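PDB 4NAR: putative uronate isomerase from Thermotoga maritima, which is of unestablished function but carries a lactate racemase N-terminal domain and may, like that family, act as a racemase or isomerase. Local coordinates for residues V261-A271 and R294-I305. Residues are numbered along the deposited sequence; the frame is centred on the assembly and turned at random.
Sequences VKYIDRPLRRA and RPGVMAKGGQII
A299 N donates to L268 O at 2.7 Å, nearly straight at 169°, while the CB of A299 rests against the same oxygen. L268 N in turn donates to V297 O, two residues before A299, so L268 bonds through both its backbone N and O. V297 O also has a CA-H...O contact from P267 CA, and the CB and CG of P267 both lie 3.4 Å from G296 O. On the buried side, L268 and M298, a selenomethionine, cross at a slant: with M298 bent at chi2 (-69°) and chi3 (118°), its terminal CE comes to 3.5 Å from L268 CD1, and the same methyl reaches the CB of A271. Both M298 and A271 also touch L292. Both chains then turn a corner, the second through a type II beta turn from A299 to G302 closed by G302 N to A299 O, and they pair again in parallel. Q303 N binds R269 O from above the carbonyl plane, A271 N binds Q303 O at 2.9 Å, and I305 N binds A271 O. This ladder joins 268-274 to 302-308, neighbouring strands of a parallel five-stranded sheet whose next strand, 373-379, packs against Q303, I304 and I305. On the other face the R270 and Q303 chains extend alongside one another in the same direction, and Q303 OE1 sits 3.3 Å from R270 CG; the NE of R270 is bound to S409 OG. R269 starts away from 294-305 but folds back, its NH2 making a weak, bent bond of 3.1 Å to G301 O. At the far end, I264 CD1 meets V297 CG1 at 4.3 Å, and V261 CG1 approaches the guanidinium of R294, which is salt-bridged to D421 of strand 419-422.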
ATOM      1  N   VAL A 261      -5.177  14.540  -5.843  1.00 23.11           N
ATOM      2  CA  VAL A 261      -6.623  14.511  -6.031  1.00 24.54           C
ATOM      3  C   VAL A 261      -7.058  15.142  -7.367  1.00 31.38           C
ATOM      4  O   VAL A 261      -6.784  16.316  -7.628  1.00 32.64           O
ATOM      5  CB  VAL A 261      -7.376  15.152  -4.839  1.00 23.45           C
ATOM      6  CG1 VAL A 261      -8.898  15.122  -5.075  1.00 30.53           C
ATOM      7  CG2 VAL A 261      -7.032  14.429  -3.548  1.00 16.44           C
ATOM      8  N   LYS A 262      -7.713  14.337  -8.209  1.00 33.70           N
ATOM      9  CA  LYS A 262      -8.341  14.806  -9.441  1.00 29.43           C
ATOM     10  C   LYS A 262      -9.797  15.186  -9.189  1.00 32.72           C
ATOM     11  O   LYS A 262     -10.543  14.459  -8.521  1.00 32.35           O
ATOM     12  CB  LYS A 262      -8.298  13.722 -10.526  1.00 38.33           C
ATOM     13  CG  LYS A 262      -6.892  13.331 -11.012  1.00 42.82           C
ATOM     14  CD  LYS A 262      -6.155  14.516 -11.624  1.00 40.39           C
ATOM     15  CE  LYS A 262      -4.938  14.054 -12.425  1.00 46.39           C
ATOM     16  NZ  LYS A 262      -4.116  15.227 -12.876  1.00 51.94           N
ATOM     17  N   TYR A 263     -10.213  16.322  -9.736  1.00 38.15           N
ATOM     18  CA  TYR A 263     -11.593  16.766  -9.553  1.00 37.89           C
ATOM     19  C   TYR A 263     -12.395  16.648 -10.835  1.00 37.36           C
ATOM     20  O   TYR A 263     -11.877  16.903 -11.925  1.00 42.59           O
ATOM     21  CB  TYR A 263     -11.655  18.195  -9.003  1.00 35.20           C
ATOM     22  CG  TYR A 263     -11.087  18.315  -7.608  1.00 37.74           C
ATOM     23  CD1 TYR A 263      -9.742  18.617  -7.410  1.00 34.27           C
ATOM     24  CD2 TYR A 263     -11.887  18.100  -6.488  1.00 39.36           C
ATOM     25  CE1 TYR A 263      -9.210  18.715  -6.125  1.00 40.12           C
ATOM     26  CE2 TYR A 263     -11.364  18.192  -5.198  1.00 41.74           C
ATOM     27  CZ  TYR A 263     -10.024  18.499  -5.025  1.00 44.53           C
ATOM     28  OH  TYR A 263      -9.495  18.601  -3.753  1.00 49.07           O
ATOM     29  N   ILE A 264     -13.650  16.228 -10.692  1.00 37.05           N
ATOM     30  CA  ILE A 264     -14.599  16.201 -11.799  1.00 31.96           C
ATOM     31  C   ILE A 264     -15.895  16.837 -11.325  1.00 29.32           C
ATOM     32  O   ILE A 264     -16.112  16.987 -10.125  1.00 34.62           O
ATOM     33  CB  ILE A 264     -14.873  14.770 -12.293  1.00 30.59           C
ATOM     34  CG1 ILE A 264     -15.589  13.961 -11.209  1.00 32.55           C
ATOM     35  CG2 ILE A 264     -13.577  14.113 -12.737  1.00 26.92           C
ATOM     36  CD1 ILE A 264     -15.985  12.558 -11.633  1.00 28.60           C
ATOM     37  N   ASP A 265     -16.762  17.208 -12.256  1.00 38.44           N
ATOM     38  CA  ASP A 265     -17.971  17.947 -11.886  1.00 52.42           C
ATOM     39  C   ASP A 265     -19.266  17.135 -12.027  1.00 48.43           C
ATOM     40  O   ASP A 265     -20.293  17.475 -11.421  1.00 46.27           O
ATOM     41  CB  ASP A 265     -18.051  19.255 -12.677  1.00 63.93           C
ATOM     42  CG  ASP A 265     -17.254  19.199 -13.961  1.00 69.36           C
ATOM     43  OD1 ASP A 265     -17.681  18.480 -14.896  1.00 70.24           O
ATOM     44  OD2 ASP A 265     -16.195  19.864 -14.029  1.00 72.10           O
ATOM     45  N   ARG A 266     -19.209  16.061 -12.809  1.00 42.79           N
ATOM     46  CA  ARG A 266     -20.357  15.181 -12.978  1.00 43.52           C
ATOM     47  C   ARG A 266     -19.972  13.782 -12.543  1.00 40.87           C
ATOM     48  O   ARG A 266     -18.852  13.342 -12.812  1.00 40.92           O
ATOM     49  CB  ARG A 266     -20.761  15.143 -14.448  1.00 57.51           C
ATOM     50  CG  ARG A 266     -22.224  14.804 -14.715  1.00 68.94           C
ATOM     51  CD  ARG A 266     -22.650  15.377 -16.069  1.00 75.71           C
ATOM     52  NE  ARG A 266     -21.800  16.512 -16.433  1.00 78.19           N
ATOM     53  CZ  ARG A 266     -20.974  16.527 -17.477  1.00 77.86           C
ATOM     54  NH1 ARG A 266     -20.902  15.475 -18.287  1.00 74.55           N
ATOM     55  NH2 ARG A 266     -20.228  17.601 -17.717  1.00 78.08           N
ATOM     56  N   PRO A 267     -20.894  13.075 -11.870  1.00 43.02           N
ATOM     57  CA  PRO A 267     -20.688  11.650 -11.569  1.00 35.36           C
ATOM     58  C   PRO A 267     -20.408  10.852 -12.848  1.00 36.89           C
ATOM     59  O   PRO A 267     -20.965  11.173 -13.908  1.00 37.70           O
ATOM     60  CB  PRO A 267     -22.034  11.228 -10.968  1.00 34.08           C
ATOM     61  CG  PRO A 267     -22.567  12.507 -10.331  1.00 34.27           C
ATOM     62  CD  PRO A 267     -22.141  13.602 -11.280  1.00 37.15           C
ATOM     63  N   LEU A 268     -19.558   9.830 -12.757  1.00 32.12           N
ATOM     64  CA  LEU A 268     -19.207   9.044 -13.940  1.00 35.37           C
ATOM     65  C   LEU A 268     -20.139   7.855 -14.139  1.00 35.50           C
ATOM     66  O   LEU A 268     -20.512   7.188 -13.173  1.00 43.89           O
ATOM     67  CB  LEU A 268     -17.765   8.539 -13.847  1.00 33.98           C
ATOM     68  CG  LEU A 268     -16.648   9.582 -13.792  1.00 36.37           C
ATOM     69  CD1 LEU A 268     -15.291   8.879 -13.698  1.00 34.60           C
ATOM     70  CD2 LEU A 268     -16.718  10.513 -15.006  1.00 27.53           C
ATOM     71  N   ARG A 269     -20.503   7.578 -15.389  1.00 40.25           N
ATOM     72  CA  ARG A 269     -21.277   6.378 -15.691  1.00 38.99           C
ATOM     73  C   ARG A 269     -20.329   5.236 -16.077  1.00 34.23           C
ATOM     74  O   ARG A 269     -20.630   4.057 -15.875  1.00 37.69           O
ATOM     75  CB  ARG A 269     -22.330   6.657 -16.773  1.00 45.50           C
ATOM     76  CG  ARG A 269     -22.345   5.635 -17.912  1.00 64.63           C
ATOM     77  CD  ARG A 269     -23.758   5.316 -18.411  1.00 74.88           C
ATOM     78  NE  ARG A 269     -24.616   4.739 -17.368  1.00 84.76           N
ATOM     79  CZ  ARG A 269     -24.542   3.482 -16.915  1.00 80.73           C
ATOM     80  NH1 ARG A 269     -23.628   2.633 -17.390  1.00 72.54           N
ATOM     81  NH2 ARG A 269     -25.386   3.076 -15.971  1.00 81.21           N
ATOM     82  N   ARG A 270     -19.167   5.603 -16.604  1.00 30.12           N
ATOM     83  CA  ARG A 270     -18.155   4.628 -17.006  1.00 29.81           C
ATOM     84  C   ARG A 270     -16.764   5.163 -16.683  1.00 35.06           C
ATOM     85  O   ARG A 270     -16.430   6.307 -17.016  1.00 34.12           O
ATOM     86  CB  ARG A 270     -18.247   4.329 -18.509  1.00 34.03           C
ATOM     87  CG  ARG A 270     -19.060   3.094 -18.869  1.00 44.07           C
ATOM     88  CD  ARG A 270     -20.007   3.332 -20.053  1.00 45.80           C
ATOM     89  NE  ARG A 270     -19.315   3.802 -21.253  1.00 46.86           N
ATOM     90  CZ  ARG A 270     -18.864   3.010 -22.224  1.00 41.58           C
ATOM     91  NH1 ARG A 270     -19.013   1.691 -22.141  1.00 48.19           N
ATOM     92  NH2 ARG A 270     -18.250   3.536 -23.277  1.00 32.49           N
ATOM     93  N   ALA A 271     -15.959   4.336 -16.027  1.00 32.68           N
ATOM     94  CA  ALA A 271     -14.555   4.660 -15.782  1.00 28.97           C
ATOM     95  C   ALA A 271     -13.713   3.440 -16.121  1.00 26.30           C
ATOM     96  O   ALA A 271     -13.951   2.343 -15.589  1.00 28.73           O
ATOM     97  CB  ALA A 271     -14.335   5.079 -14.324  1.00 23.06           C
ATOM     98  N   ARG A 294     -15.084   7.872  -3.429  1.00 31.34           N
ATOM     99  CA  ARG A 294     -15.651   9.047  -2.774  1.00 29.35           C
ATOM    100  C   ARG A 294     -17.105   9.243  -3.204  1.00 32.00           C
ATOM    101  O   ARG A 294     -17.479   8.915  -4.347  1.00 34.53           O
ATOM    102  CB  ARG A 294     -14.807  10.294  -3.017  1.00 28.32           C
ATOM    103  CG  ARG A 294     -13.646  10.337  -2.039  1.00 28.43           C
ATOM    104  CD  ARG A 294     -13.030  11.700  -1.894  1.00 25.60           C
ATOM    105  NE  ARG A 294     -12.123  11.682  -0.754  1.00 26.36           N
ATOM    106  CZ  ARG A 294     -11.154  12.568  -0.541  1.00 27.79           C
ATOM    107  NH1 ARG A 294     -10.964  13.570  -1.395  1.00 26.34           N
ATOM    108  NH2 ARG A 294     -10.367  12.440   0.528  1.00 27.33           N
ATOM    109  N   PRO A 295     -17.944   9.730  -2.275  1.00 32.94           N
ATOM    110  CA  PRO A 295     -19.374   9.806  -2.595  1.00 30.85           C
ATOM    111  C   PRO A 295     -19.618  10.766  -3.755  1.00 39.28           C
ATOM    112  O   PRO A 295     -19.011  11.854  -3.793  1.00 29.04           O
ATOM    113  CB  PRO A 295     -20.006  10.337  -1.300  1.00 28.38           C
ATOM    114  CG  PRO A 295     -18.891  10.948  -0.521  1.00 29.65           C
ATOM    115  CD  PRO A 295     -17.647  10.193  -0.905  1.00 35.89           C
ATOM    116  N   GLY A 296     -20.468  10.348  -4.696  1.00 36.89           N
ATOM    117  CA  GLY A 296     -20.799  11.171  -5.847  1.00 32.46           C
ATOM    118  C   GLY A 296     -19.887  10.988  -7.056  1.00 38.75           C
ATOM    119  O   GLY A 296     -20.205  11.490  -8.149  1.00 32.46           O
ATOM    120  N   VAL A 297     -18.755  10.293  -6.885  1.00 33.79           N
ATOM    121  CA  VAL A 297     -17.827  10.132  -8.011  1.00 31.50           C
ATOM    122  C   VAL A 297     -18.384   9.193  -9.091  1.00 27.81           C
ATOM    123  O   VAL A 297     -18.330   9.493 -10.290  1.00 27.98           O
ATOM    124  CB  VAL A 297     -16.394   9.737  -7.565  1.00 32.02           C
ATOM    125  CG1 VAL A 297     -15.540   9.383  -8.757  1.00 28.85           C
ATOM    126  CG2 VAL A 297     -15.747  10.893  -6.834  1.00 23.21           C
HETATM  127  N   MSE A 298     -18.955   8.079  -8.664  1.00 27.67           N
HETATM  128  CA  MSE A 298     -19.590   7.160  -9.601  1.00 32.06           C
HETATM  129  C   MSE A 298     -21.107   7.371  -9.591  1.00 33.82           C
HETATM  130  O   MSE A 298     -21.708   7.550  -8.526  1.00 38.62           O
HETATM  131  CB  MSE A 298     -19.262   5.711  -9.232  1.00 29.08           C
HETATM  132  CG  MSE A 298     -17.796   5.391  -9.284  1.00 34.90           C
HETATM  133 SE   MSE A 298     -17.198   5.415 -11.132  0.61 35.71          SE
HETATM  134  CE  MSE A 298     -15.953   6.834 -10.952  1.00105.14           C
ATOM    135  N   ALA A 299     -21.721   7.368 -10.769  1.00 30.22           N
ATOM    136  CA  ALA A 299     -23.182   7.377 -10.847  1.00 35.03           C
ATOM    137  C   ALA A 299     -23.704   6.029 -10.330  1.00 33.15           C
ATOM    138  O   ALA A 299     -23.053   4.988 -10.537  1.00 31.89           O
ATOM    139  CB  ALA A 299     -23.638   7.607 -12.285  1.00 22.35           C
ATOM    140  N   LYS A 300     -24.850   6.041  -9.646  1.00 36.03           N
ATOM    141  CA  LYS A 300     -25.524   4.787  -9.285  1.00 39.51           C
ATOM    142  C   LYS A 300     -25.696   3.947 -10.568  1.00 38.97           C
ATOM    143  O   LYS A 300     -26.163   4.453 -11.595  1.00 34.53           O
ATOM    144  CB  LYS A 300     -26.862   5.073  -8.574  1.00 44.11           C
ATOM    145  CG  LYS A 300     -27.921   3.954  -8.645  1.00 58.82           C
ATOM    146  CD  LYS A 300     -27.643   2.750  -7.714  1.00 67.41           C
ATOM    147  CE  LYS A 300     -28.605   2.715  -6.514  1.00 69.50           C
ATOM    148  NZ  LYS A 300     -28.280   3.745  -5.472  1.00 67.14           N
ATOM    149  N   GLY A 301     -25.261   2.688 -10.525  1.00 34.58           N
ATOM    150  CA  GLY A 301     -25.241   1.844 -11.709  1.00 28.49           C
ATOM    151  C   GLY A 301     -24.019   2.090 -12.588  1.00 34.13           C
ATOM    152  O   GLY A 301     -23.895   1.517 -13.679  1.00 35.92           O
ATOM    153  N   GLY A 302     -23.112   2.948 -12.122  1.00 29.95           N
ATOM    154  CA  GLY A 302     -21.904   3.233 -12.874  1.00 24.95           C
ATOM    155  C   GLY A 302     -21.006   2.015 -12.972  1.00 26.54           C
ATOM    156  O   GLY A 302     -21.057   1.111 -12.131  1.00 34.07           O
ATOM    157  N   GLN A 303     -20.178   1.989 -14.005  1.00 22.66           N
ATOM    158  CA  GLN A 303     -19.284   0.868 -14.219  1.00 27.83           C
ATOM    159  C   GLN A 303     -17.842   1.266 -13.969  1.00 29.89           C
ATOM    160  O   GLN A 303     -17.337   2.220 -14.587  1.00 24.16           O
ATOM    161  CB  GLN A 303     -19.388   0.363 -15.649  1.00 29.56           C
ATOM    162  CG  GLN A 303     -20.690  -0.333 -15.989  1.00 36.91           C
ATOM    163  CD  GLN A 303     -20.788  -0.631 -17.474  1.00 34.29           C
ATOM    164  OE1 GLN A 303     -20.574   0.253 -18.308  1.00 45.97           O
ATOM    165  NE2 GLN A 303     -21.089  -1.878 -17.814  1.00 29.01           N
ATOM    166  N   ILE A 304     -17.187   0.531 -13.069  1.00 23.58           N
ATOM    167  CA  ILE A 304     -15.738   0.580 -12.976  1.00 20.73           C
ATOM    168  C   ILE A 304     -15.146  -0.633 -13.695  1.00 19.91           C
ATOM    169  O   ILE A 304     -15.437  -1.785 -13.338  1.00 19.45           O
ATOM    170  CB  ILE A 304     -15.247   0.614 -11.526  1.00 19.35           C
ATOM    171  CG1 ILE A 304     -15.932   1.747 -10.771  1.00 24.91           C
ATOM    172  CG2 ILE A 304     -13.738   0.806 -11.500  1.00 19.83           C
ATOM    173  CD1 ILE A 304     -15.398   1.958  -9.373  1.00 20.66           C
ATOM    174  N   ILE A 305     -14.327  -0.362 -14.707  1.00 16.55           N
ATOM    175  CA  ILE A 305     -13.670  -1.394 -15.493  1.00 20.04           C
ATOM    176  C   ILE A 305     -12.172  -1.386 -15.233  1.00 22.94           C
ATOM    177  O   ILE A 305     -11.461  -0.435 -15.586  1.00 28.75           O
ATOM    178  CB  ILE A 305     -13.911  -1.178 -17.003  1.00 25.02           C
ATOM    179  CG1 ILE A 305     -15.402  -1.296 -17.317  1.00 24.78           C
ATOM    180  CG2 ILE A 305     -13.088  -2.161 -17.832  1.00 20.57           C
ATOM    181  CD1 ILE A 305     -15.832  -0.469 -18.518  1.00 21.64           C
TER